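Local coordinates for avirulence protein AvrP123 (Melampsora lini, PDB 5VJJ) that binds zinc ions as a flax-rust effector, is recognised by the flax resistance protein P, and may act in the plant nucleus, at residues G49-Y54 with S65-G71. Residues are numbered along the deposited sequence.
Sequences GPAEQY and SHVACSG. With ZN (zinc ion), chain D.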
ATOM      1  N   GLY A  49      -1.897  10.188  -0.934  1.00 34.89           N
ATOM      2  CA  GLY A  49      -2.471   8.986  -0.356  1.00 35.64           C
ATOM      3  C   GLY A  49      -3.961   8.893  -0.624  1.00 41.41           C
ATOM      4  O   GLY A  49      -4.470   9.562  -1.525  1.00 36.54           O
ATOM      5  N   PRO A  50      -4.680   8.079   0.163  1.00 33.28           N
ATOM      6  CA  PRO A  50      -4.189   7.305   1.312  1.00 28.42           C
ATOM      7  C   PRO A  50      -3.380   6.065   0.926  1.00 42.42           C
ATOM      8  O   PRO A  50      -3.771   5.315   0.024  1.00 27.66           O
ATOM      9  CB  PRO A  50      -5.480   6.891   2.038  1.00 52.41           C
ATOM     10  CG  PRO A  50      -6.597   7.657   1.381  1.00 42.92           C
ATOM     11  CD  PRO A  50      -6.133   7.929  -0.007  1.00 33.04           C
ATOM     12  N   ALA A  51      -2.264   5.851   1.621  1.00 31.08           N
ATOM     13  CA  ALA A  51      -1.418   4.688   1.406  1.00 24.72           C
ATOM     14  C   ALA A  51      -1.182   3.986   2.733  1.00 41.68           C
ATOM     15  O   ALA A  51      -1.109   4.625   3.786  1.00 36.00           O
ATOM     16  CB  ALA A  51      -0.082   5.082   0.771  1.00 30.88           C
ATOM     17  N   GLU A  52      -1.067   2.659   2.674  1.00 29.80           N
ATOM     18  CA  GLU A  52      -0.868   1.830   3.854  1.00 36.90           C
ATOM     19  C   GLU A  52       0.221   0.808   3.580  1.00 41.90           C
ATOM     20  O   GLU A  52       0.400   0.356   2.445  1.00 31.61           O
ATOM     21  CB  GLU A  52      -2.145   1.082   4.272  1.00 40.88           C
ATOM     22  CG  GLU A  52      -3.234   1.949   4.858  1.00 68.40           C
ATOM     23  CD  GLU A  52      -4.405   1.126   5.349  1.00 57.51           C
ATOM     24  OE1 GLU A  52      -4.585  -0.007   4.845  1.00 36.15           O
ATOM     25  OE2 GLU A  52      -5.137   1.610   6.240  1.00 56.34           O
ATOM     26  N   GLN A  53       0.934   0.434   4.637  1.00 22.46           N
ATOM     27  CA  GLN A  53       1.975  -0.576   4.564  1.00 31.07           C
ATOM     28  C   GLN A  53       1.530  -1.823   5.314  1.00 32.27           C
ATOM     29  O   GLN A  53       0.901  -1.734   6.377  1.00 22.14           O
ATOM     30  CB  GLN A  53       3.290  -0.056   5.140  1.00 49.91           C
ATOM     31  CG  GLN A  53       4.444  -1.028   4.999  1.00 26.01           C
ATOM     32  CD  GLN A  53       5.774  -0.389   5.339  1.00 25.72           C
ATOM     33  OE1 GLN A  53       5.879   0.834   5.435  1.00 36.71           O
ATOM     34  NE2 GLN A  53       6.795  -1.212   5.534  1.00 28.12           N
ATOM     35  N   TYR A  54       1.848  -2.984   4.744  1.00 23.60           N
ATOM     36  CA  TYR A  54       1.461  -4.270   5.300  1.00 29.15           C
ATOM     37  C   TYR A  54       2.711  -5.028   5.715  1.00 36.84           C
ATOM     38  O   TYR A  54       3.647  -5.169   4.924  1.00 38.16           O
ATOM     39  CB  TYR A  54       0.653  -5.085   4.289  1.00 28.28           C
ATOM     40  CG  TYR A  54      -0.572  -4.362   3.773  1.00 36.36           C
ATOM     41  CD1 TYR A  54      -1.724  -4.268   4.544  1.00 36.80           C
ATOM     42  CD2 TYR A  54      -0.574  -3.771   2.515  1.00 39.58           C
ATOM     43  CE1 TYR A  54      -2.845  -3.603   4.075  1.00 32.63           C
ATOM     44  CE2 TYR A  54      -1.690  -3.104   2.040  1.00 28.85           C
ATOM     45  CZ  TYR A  54      -2.821  -3.025   2.822  1.00 28.94           C
ATOM     46  OH  TYR A  54      -3.927  -2.363   2.351  1.00 52.58           O
ATOM     47  N   SER A  65       6.926  -7.331   3.175  1.00 31.36           N
ATOM     48  CA  SER A  65       6.111  -6.134   3.310  1.00 30.82           C
ATOM     49  C   SER A  65       5.895  -5.508   1.937  1.00 24.28           C
ATOM     50  O   SER A  65       6.702  -5.694   1.024  1.00 24.55           O
ATOM     51  CB  SER A  65       6.779  -5.123   4.257  1.00 34.93           C
ATOM     52  OG  SER A  65       5.985  -3.957   4.427  1.00 32.33           O
ATOM     53  N   HIS A  66       4.792  -4.767   1.802  1.00 21.89           N
ATOM     54  CA  HIS A  66       4.531  -3.972   0.607  1.00 22.50           C
ATOM     55  C   HIS A  66       3.501  -2.905   0.955  1.00 22.71           C
ATOM     56  O   HIS A  66       2.772  -3.019   1.944  1.00 22.67           O
ATOM     57  CB  HIS A  66       4.049  -4.831  -0.574  1.00 23.57           C
ATOM     58  CG  HIS A  66       2.610  -5.236  -0.497  1.00 24.46           C
ATOM     59  ND1 HIS A  66       2.213  -6.524  -0.209  1.00 26.61           N
ATOM     60  CD2 HIS A  66       1.471  -4.530  -0.700  1.00 25.15           C
ATOM     61  CE1 HIS A  66       0.895  -6.592  -0.225  1.00 25.76           C
ATOM     62  NE2 HIS A  66       0.420  -5.394  -0.517  1.00 25.98           N
ATOM     63  N   VAL A  67       3.440  -1.874   0.113  1.00 23.00           N
ATOM     64  CA  VAL A  67       2.591  -0.709   0.345  1.00 23.20           C
ATOM     65  C   VAL A  67       1.495  -0.675  -0.711  1.00 24.37           C
ATOM     66  O   VAL A  67       1.718  -1.047  -1.869  1.00 31.16           O
ATOM     67  CB  VAL A  67       3.416   0.596   0.334  1.00 25.91           C
ATOM     68  CG1 VAL A  67       2.514   1.824   0.407  1.00 25.83           C
ATOM     69  CG2 VAL A  67       4.399   0.610   1.495  1.00 21.62           C
ATOM     70  N   ALA A  68       0.308  -0.236  -0.301  1.00 30.19           N
ATOM     71  CA  ALA A  68      -0.832  -0.073  -1.188  1.00 26.08           C
ATOM     72  C   ALA A  68      -1.401   1.326  -1.006  1.00 29.44           C
ATOM     73  O   ALA A  68      -1.383   1.879   0.098  1.00 25.51           O
ATOM     74  CB  ALA A  68      -1.919  -1.118  -0.911  1.00 26.96           C
ATOM     75  N   CYS A  69      -1.908   1.894  -2.100  1.00 37.49           N
ATOM     76  CA  CYS A  69      -2.363   3.276  -2.110  1.00 27.54           C
ATOM     77  C   CYS A  69      -3.636   3.395  -2.929  1.00 41.63           C
ATOM     78  O   CYS A  69      -3.748   2.801  -4.003  1.00 29.34           O
ATOM     79  CB  CYS A  69      -1.295   4.214  -2.690  1.00 26.45           C
ATOM     80  SG  CYS A  69      -1.713   5.972  -2.585  1.00 37.49           S
ATOM     81  N   SER A  70      -4.583   4.184  -2.422  1.00 47.25           N
ATOM     82  CA  SER A  70      -5.842   4.441  -3.108  1.00 34.73           C
ATOM     83  C   SER A  70      -5.858   5.776  -3.841  1.00 51.14           C
ATOM     84  O   SER A  70      -6.851   6.091  -4.507  1.00 37.54           O
ATOM     85  CB  SER A  70      -7.003   4.390  -2.112  1.00 35.92           C
ATOM     86  OG  SER A  70      -7.191   3.074  -1.615  1.00 55.84           O
ATOM     87  N   GLY A  71      -4.798   6.570  -3.733  1.00 52.24           N
ATOM     88  CA  GLY A  71      -4.716   7.806  -4.485  1.00 43.23           C
ATOM     89  C   GLY A  71      -4.704   7.556  -5.981  1.00 41.23           C
ATOM     90  O   GLY A  71      -4.514   6.441  -6.467  1.00 54.43           O
TER
HETATM   91 ZN    ZN D 202      -0.402   7.004  -4.018  1.00 36.32          ZN
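These segments form part of an antiparallel beta hairpin made by strands 51-58 and 64-69. Main-chain hydrogen bonds pair the strands. Glu52 and Ala68 form a hydrogen-bonded pair: Glu52 N donates to Ala68 O at 2.7 Å, and Ala68 N to Glu52 O at 2.8 Å. Beyond Cys69, Ser70 N donates to Pro50 O at 2.8 Å. Toward the hairpin turn, Tyr54 N donates to His66 O at 2.9 Å. The return bond, His66 N to Tyr54 O, is weak at 3.3 Å. Tyr54 O has a better donor in Ser65 OG, at 2.7 Å. Ser65 OG in turn accepts a hydrogen bond from Gln53 NE2 at 3.1 Å. On the edge facing away from strand 64-69, the backbones of Ala51 and Gln53 hydrogen-bond to those of Val31 and Phe29, so strand 51-58 is central in the sheet. On one face, Tyr54 CE2 meets Ala68 CB at 3.6 Å, and His66 ND1 is hydrogen-bonded to Tyr56 OH. On the other, Ala51 CB touches Cys69 CB at 3.8 Å. Here the hairpin supplies a zinc ligand: Cys69 SG binds the ion at 2.2 Å, with Cys33, Cys47 and His73. The thiolate also accepts a hydrogen bond from Gly71 N, 3.3 Å from Cys69 SG.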